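Local coordinates for protein esterase D (Lactobacillus rhamnosus, PDB 3DKR) that probably hydrolyses carboxylic esters, as an esterase of the alpha/beta-hydrolase fold with a catalytic triad, at residues A42-L45 / Q46-G49; S155-I158 / L159-P163; A177-L180 / N181-K184. All coordinates share one frame; numbering follows the deposited sequence.

Contact 1 (A42-L45 / Q46-G49)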
loop_
_atom_site.group_PDB
_atom_site.type_symbol
_atom_site.label_atom_id
_atom_site.label_comp_id
_atom_site.label_asym_id
_atom_site.label_seq_id
_atom_site.Cartn_x
_atom_site.Cartn_y
_atom_site.Cartn_z
ATOM N N ALA A 42 -9.027 7.877 -2.873
ATOM C CA ALA A 42 -8.568 9.246 -3.081
ATOM C C ALA A 42 -9.758 10.208 -3.260
ATOM O O ALA A 42 -9.798 11.301 -2.694
ATOM C CB ALA A 42 -7.614 9.300 -4.263
ATOM N N ARG A 43 -10.742 9.784 -4.046
ATOM C CA ARG A 43 -11.918 10.606 -4.297
ATOM C C ARG A 43 -12.794 10.735 -3.054
ATOM O O ARG A 43 -13.313 11.819 -2.779
ATOM C CB ARG A 43 -12.711 10.051 -5.481
ATOM C CG ARG A 43 -12.016 10.262 -6.793
ATOM C CD ARG A 43 -11.990 11.734 -7.195
ATOM N NE ARG A 43 -11.886 11.880 -8.634
ATOM C CZ ARG A 43 -11.879 13.035 -9.290
ATOM N NH1 ARG A 43 -11.926 14.206 -8.645
ATOM N NH2 ARG A 43 -11.811 13.023 -10.619
ATOM N N ALA A 44 -12.959 9.655 -2.291
ATOM C CA ALA A 44 -13.688 9.729 -1.021
ATOM C C ALA A 44 -13.014 10.735 -0.088
ATOM O O ALA A 44 -13.661 11.560 0.548
ATOM C CB ALA A 44 -13.777 8.366 -0.365
ATOM N N LEU A 45 -11.693 10.691 -0.028
ATOM C CA LEU A 45 -10.963 11.628 0.821
ATOM C C LEU A 45 -11.139 13.048 0.313
ATOM O O LEU A 45 -11.353 13.968 1.101
ATOM C CB LEU A 45 -9.494 11.255 0.907
ATOM C CG LEU A 45 -9.233 9.917 1.584
ATOM C CD1 LEU A 45 -7.758 9.568 1.502
ATOM C CD2 LEU A 45 -9.647 9.978 3.055
ATOM N N GLN A 46 -11.104 13.224 -1.002
ATOM C CA GLN A 46 -11.328 14.539 -1.596
ATOM C C GLN A 46 -12.713 15.096 -1.231
ATOM O O GLN A 46 -12.840 16.289 -0.907
ATOM C CB GLN A 46 -11.187 14.466 -3.108
ATOM C CG GLN A 46 -11.287 15.820 -3.795
ATOM C CD GLN A 46 -11.181 15.713 -5.293
ATOM O OE1 GLN A 46 -11.863 14.885 -5.900
ATOM N NE2 GLN A 46 -10.358 16.560 -5.902
ATOM N N ARG A 47 -13.740 14.250 -1.270
ATOM C CA ARG A 47 -15.105 14.707 -0.940
ATOM C C ARG A 47 -15.187 15.174 0.507
ATOM O O ARG A 47 -16.048 15.991 0.848
ATOM C CB ARG A 47 -16.166 13.642 -1.197
ATOM C CG ARG A 47 -16.286 13.211 -2.644
ATOM C CD ARG A 47 -17.575 12.430 -2.866
ATOM N NE ARG A 47 -17.609 11.154 -2.149
ATOM C CZ ARG A 47 -17.025 10.032 -2.574
ATOM N NH1 ARG A 47 -16.337 10.008 -3.716
ATOM N NH2 ARG A 47 -17.125 8.928 -1.840
ATOM N N SER A 48 -14.311 14.651 1.370
ATOM C CA SER A 48 -14.288 15.081 2.785
ATOM C C SER A 48 -13.244 16.179 3.036
ATOM O O SER A 48 -12.960 16.520 4.203
ATOM C CB SER A 48 -14.062 13.886 3.717
ATOM O OG SER A 48 -15.253 13.117 3.880
ATOM N N GLY A 49 -12.672 16.716 1.957
ATOM C CA GLY A 49 -11.814 17.890 2.018
ATOM C C GLY A 49 -10.341 17.630 2.285
ATOM O O GLY A 49 -9.596 18.543 2.631
HETATM O O HOH W 1 -14.049 13.796 -5.033
HETATM O O HOH W 2 -16.024 11.360 1.878
#

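Contact 2 (S155-I158 / L159-P163)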
loop_
_atom_site.group_PDB
_atom_site.type_symbol
_atom_site.label_atom_id
_atom_site.label_comp_id
_atom_site.label_asym_id
_atom_site.label_seq_id
_atom_site.Cartn_x
_atom_site.Cartn_y
_atom_site.Cartn_z
ATOM N N SER A 155 5.808 -16.075 -19.102
ATOM C CA SER A 155 5.873 -16.882 -17.890
ATOM C C SER A 155 7.297 -17.351 -17.562
ATOM O O SER A 155 7.682 -17.382 -16.397
ATOM C CB SER A 155 4.909 -18.069 -17.983
ATOM O OG SER A 155 5.138 -18.825 -19.156
ATOM N N THR A 156 8.092 -17.691 -18.574
ATOM C CA THR A 156 9.432 -18.221 -18.330
ATOM C C THR A 156 10.369 -17.177 -17.716
ATOM O O THR A 156 11.074 -17.460 -16.748
ATOM C CB THR A 156 10.053 -18.812 -19.620
ATOM O OG1 THR A 156 9.138 -19.755 -20.194
ATOM C CG2 THR A 156 11.375 -19.511 -19.322
ATOM N N GLN A 157 10.375 -15.972 -18.271
ATOM C CA GLN A 157 11.171 -14.885 -17.701
ATOM C C GLN A 157 10.620 -14.483 -16.327
ATOM O O GLN A 157 11.386 -14.188 -15.407
ATOM C CB GLN A 157 11.223 -13.675 -18.653
ATOM C CG GLN A 157 12.259 -13.805 -19.780
ATOM C CD GLN A 157 13.666 -13.331 -19.376
ATOM O OE1 GLN A 157 14.529 -14.133 -19.006
ATOM N NE2 GLN A 157 13.891 -12.023 -19.443
ATOM N N ILE A 158 9.299 -14.498 -16.181
ATOM C CA ILE A 158 8.688 -14.178 -14.886
ATOM C C ILE A 158 9.248 -15.102 -13.793
ATOM O O ILE A 158 9.696 -14.630 -12.739
ATOM C CB ILE A 158 7.158 -14.257 -14.940
ATOM C CG1 ILE A 158 6.613 -13.090 -15.766
ATOM C CG2 ILE A 158 6.564 -14.256 -13.517
ATOM C CD1 ILE A 158 5.128 -13.161 -15.995
ATOM N N LEU A 159 9.275 -16.408 -14.057
ATOM C CA LEU A 159 9.780 -17.379 -13.070
ATOM C C LEU A 159 11.262 -17.187 -12.751
ATOM O O LEU A 159 11.721 -17.550 -11.661
ATOM C CB LEU A 159 9.526 -18.818 -13.526
ATOM C CG LEU A 159 8.069 -19.276 -13.605
ATOM C CD1 LEU A 159 8.014 -20.764 -13.934
ATOM C CD2 LEU A 159 7.296 -18.978 -12.319
ATOM N N ALA A 160 12.004 -16.619 -13.695
ATOM C CA ALA A 160 13.426 -16.334 -13.511
ATOM C C ALA A 160 13.681 -15.191 -12.536
ATOM O O ALA A 160 14.690 -15.192 -11.840
ATOM C CB ALA A 160 14.066 -16.009 -14.842
ATOM N N TYR A 161 12.779 -14.209 -12.514
ATOM C CA TYR A 161 12.970 -12.994 -11.705
ATOM C C TYR A 161 12.061 -12.920 -10.470
ATOM O O TYR A 161 12.438 -12.309 -9.454
ATOM C CB TYR A 161 12.650 -11.752 -12.532
ATOM C CG TYR A 161 13.686 -11.264 -13.520
ATOM C CD1 TYR A 161 14.807 -10.547 -13.093
ATOM C CD2 TYR A 161 13.489 -11.421 -14.886
ATOM C CE1 TYR A 161 15.744 -10.052 -14.014
ATOM C CE2 TYR A 161 14.410 -10.928 -15.811
ATOM C CZ TYR A 161 15.531 -10.247 -15.366
ATOM O OH TYR A 161 16.436 -9.761 -16.291
ATOM N N LEU A 162 10.860 -13.486 -10.566
ATOM C CA LEU A 162 9.820 -13.232 -9.544
ATOM C C LEU A 162 10.189 -13.759 -8.152
ATOM O O LEU A 162 10.027 -13.049 -7.152
ATOM C CB LEU A 162 8.462 -13.768 -10.003
ATOM C CG LEU A 162 7.266 -13.598 -9.057
ATOM C CD1 LEU A 162 7.123 -12.136 -8.620
ATOM C CD2 LEU A 162 6.014 -14.098 -9.752
ATOM N N PRO A 163 10.700 -15.003 -8.053
ATOM C CA PRO A 163 11.090 -15.472 -6.720
ATOM C C PRO A 163 12.103 -14.557 -6.037
ATOM O O PRO A 163 12.007 -14.308 -4.828
ATOM C CB PRO A 163 11.684 -16.861 -6.999
ATOM C CG PRO A 163 11.015 -17.293 -8.235
ATOM C CD PRO A 163 10.930 -16.048 -9.070
#

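Contact 3 (A177-L180 / N181-K184)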
loop_
_atom_site.group_PDB
_atom_site.type_symbol
_atom_site.label_atom_id
_atom_site.label_comp_id
_atom_site.label_asym_id
_atom_site.label_seq_id
_atom_site.Cartn_x
_atom_site.Cartn_y
_atom_site.Cartn_z
ATOM N N ALA A 177 9.264 -5.073 10.123
ATOM C CA ALA A 177 8.548 -5.737 11.203
ATOM C C ALA A 177 9.336 -5.666 12.509
ATOM O O ALA A 177 8.749 -5.442 13.563
ATOM C CB ALA A 177 8.234 -7.169 10.856
ATOM N N ALA A 178 10.657 -5.837 12.422
ATOM C CA ALA A 178 11.531 -5.815 13.615
ATOM C C ALA A 178 11.568 -4.439 14.282
ATOM O O ALA A 178 11.931 -4.331 15.459
ATOM C CB ALA A 178 12.925 -6.257 13.251
ATOM N N ASP A 179 11.207 -3.403 13.532
ATOM C CA ASP A 179 11.207 -2.023 14.032
ATOM C C ASP A 179 9.821 -1.505 14.420
ATOM O O ASP A 179 9.669 -0.318 14.683
ATOM C CB ASP A 179 11.793 -1.076 12.975
ATOM C CG ASP A 179 13.304 -1.057 12.964
ATOM O OD1 ASP A 179 13.944 -1.470 13.971
ATOM O OD2 ASP A 179 13.871 -0.610 11.945
ATOM N N LEU A 180 8.804 -2.363 14.438
ATOM C CA LEU A 180 7.438 -1.906 14.752
ATOM C C LEU A 180 7.336 -1.283 16.157
ATOM O O LEU A 180 6.472 -0.434 16.404
ATOM C CB LEU A 180 6.432 -3.028 14.591
ATOM C CG LEU A 180 6.117 -3.410 13.140
ATOM C CD1 LEU A 180 5.364 -4.725 13.143
ATOM C CD2 LEU A 180 5.319 -2.312 12.421
ATOM N N ASN A 181 8.235 -1.684 17.053
ATOM C CA ASN A 181 8.322 -1.058 18.378
ATOM C C ASN A 181 8.576 0.439 18.309
ATOM O O ASN A 181 8.298 1.167 19.278
ATOM C CB ASN A 181 9.408 -1.731 19.238
ATOM C CG ASN A 181 10.798 -1.510 18.706
ATOM O OD1 ASN A 181 11.490 -0.578 19.118
ATOM N ND2 ASN A 181 11.232 -2.374 17.780
ATOM N N LEU A 182 9.129 0.907 17.194
ATOM C CA LEU A 182 9.431 2.331 17.039
ATOM C C LEU A 182 8.191 3.186 16.784
ATOM O O LEU A 182 8.246 4.421 16.931
ATOM C CB LEU A 182 10.439 2.551 15.918
ATOM C CG LEU A 182 11.835 1.958 16.106
ATOM C CD1 LEU A 182 12.700 2.299 14.912
ATOM C CD2 LEU A 182 12.471 2.471 17.420
ATOM N N VAL A 183 7.074 2.567 16.405
ATOM C CA VAL A 183 5.893 3.344 16.030
ATOM C C VAL A 183 5.188 3.910 17.259
ATOM O O VAL A 183 4.726 3.163 18.113
ATOM C CB VAL A 183 4.866 2.518 15.246
ATOM C CG1 VAL A 183 3.649 3.382 14.878
ATOM C CG2 VAL A 183 5.506 1.948 13.981
ATOM N N LYS A 184 5.115 5.238 17.333
ATOM C CA LYS A 184 4.385 5.907 18.410
ATOM C C LYS A 184 3.012 6.435 17.974
ATOM O O LYS A 184 2.132 6.683 18.813
ATOM C CB LYS A 184 5.212 7.072 18.946
ATOM C CG LYS A 184 6.581 6.712 19.514
ATOM C CD LYS A 184 6.582 5.537 20.471
ATOM C CE LYS A 184 8.012 5.168 20.899
ATOM N NZ LYS A 184 8.311 3.703 20.687
HETATM O O HOH W 3 13.840 -1.914 16.558
HETATM O O HOH W 4 4.711 0.363 18.475
#

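Contact 1 (A42-L45 / Q46-G49)
Backbone bonds from Gln46 N to Ala42 O and from Arg47 N to Arg43 O, the latter 2.9 Å, carry the alpha-helical pattern into the last turn of helix 39-47. This is the helix of a beta-alpha-beta unit in the alpha/beta-hydrolase fold, and it ends in a Schellman motif: Gly49, at positive phi, is the C-prime residue, with Gly49 N bonded to Gln46 O and Tyr50 N to Leu45 O. On the outer surface Arg43 and Gln46 run side by side. Arg43 NH1 gives a hydrogen bond of 2.8 Å to Gln46 OE1, nearly straight at 160°, lying in the guanidinium plane and meeting a lone pair of the amide oxygen. Gln46 reaches it with CG anti to the backbone N (chi1 -175°) and an extended chain. A water donates to both Gln46 OE1 and Arg43 O. At Gln46, an alanine would probably leave the Arg43 guanidinium without its amide acceptor and free to swing. On the inner side Leu45 packs on Val25, Val52 and Ile242. Arg47 bends at chi3 (-65°) and folds back, laying one face of its guanidinium over Ala44, with NH2 3.7 Å from Ala44 CB.

Contact 2 (S155-I158 / L159-P163)
The opening turns of the long helix 155-178 form this contact, at the point where a proline interrupts the backbone bonding. Leu159 N bonds to Ser155 O at 3.0 Å in ordinary helical fashion, but at the next step Ala160 N makes weak bonds to both Thr156 O and Gln157 O. Two donors then converge on Ile158 O. Leu162 N meets it at 2.7 Å, nearly along the C=O axis, while Tyr161 N comes from above the carbonyl plane at 3.1 Å and also bonds to Gln157 O. Pro163 has no N-H to continue the series, and the helix kinks there.

On the buried side, Ile158 and Leu162 lie alongside each other and point the same way, the branch methyl Ile158 CG2 touching Leu162 CD2 at 3.8 Å. Leu162 gets there with CG anti to its own nitrogen (chi1 180°). The exposed side pairs Gln157 with Tyr161: the bent glutamine chain brings NE2 to the ring edge, 3.8 Å from Tyr161 CE2, in the ring plane, with amide and ring turned 78° apart. At the start of the helix, Ser155 OG is hydrogen-bonded to Asp153 OD1.

Helix 134-149 covers the apolar side, where Ile158 packs on Phe138, Leu139 and Ala142, and helix 66-71 lies against Tyr161 and Leu162 through Leu69.

Contact 3 (A177-L180 / N181-K184)
Leu180 O is gripped by two donors, Val183 N at 3.1 Å and a water at 2.8 Å that also donates to Val183 O. The Val183 bond is straight at the hydrogen (166°), yet the nitrogen stands well above the carbonyl plane, as happens in a tight 3-10 turn. One residue earlier the same spacing recurs: Leu182 N bonds to Asp179 O at 2.8 Å, again from above the carbonyl plane. These i to i+3 bonds form the short 3-10 segment through which the chain leaves helix 155-178.

The side chains follow this turn. Asp179 and Leu182 lie side by side and point the same way, Leu182 CD1 resting 3.9 Å from Asp179 CG, so that a methyl flanks the carboxylate. Asn181 instead turns back along the chain: its CG is flanked by both its own backbone N and its carbonyl carbon (chi1 67°), which carries the amide over the preceding residues and sets ND2 3.1 Å from Ala178 O. A second water joins the polar ends, donating to Asp179 OD1 at 2.6 Å and accepting from Asn181 ND2 at 2.9 Å. Val183 CG2 also lies against Leu180 O, at 3.5 Å.

The turn leads towards strand 187-192 and is fastened to the loop beyond helix 202-209, where Asn181 O bonds to Asn212 ND2 and the backbone of Lys184 to that of Ala214. Leu180 packs between helices 101-113 and 202-209, reaching Met108 on the first and Leu206 and Ala209 on the second.

In the fold
Going from the N terminus, the three contacts follow in series, none enclosing or crossing another; each lies within one continuous run of chain and closes just a turn or two. Contact 1 finishes helix 39-47 between strands 23-28 and 51-54, on a side of the sheet where helix 234-246 also packs. Contact 2 comes much later, on the opposite side of the chain's centre, with about 39 Å between the two centres. Helix 155-178 connects contacts 2 and 3: it starts beside helices 134-149 and 66-71 and ends at the turn before strand 187-192, the centres of these two contacts being about 33 Å apart.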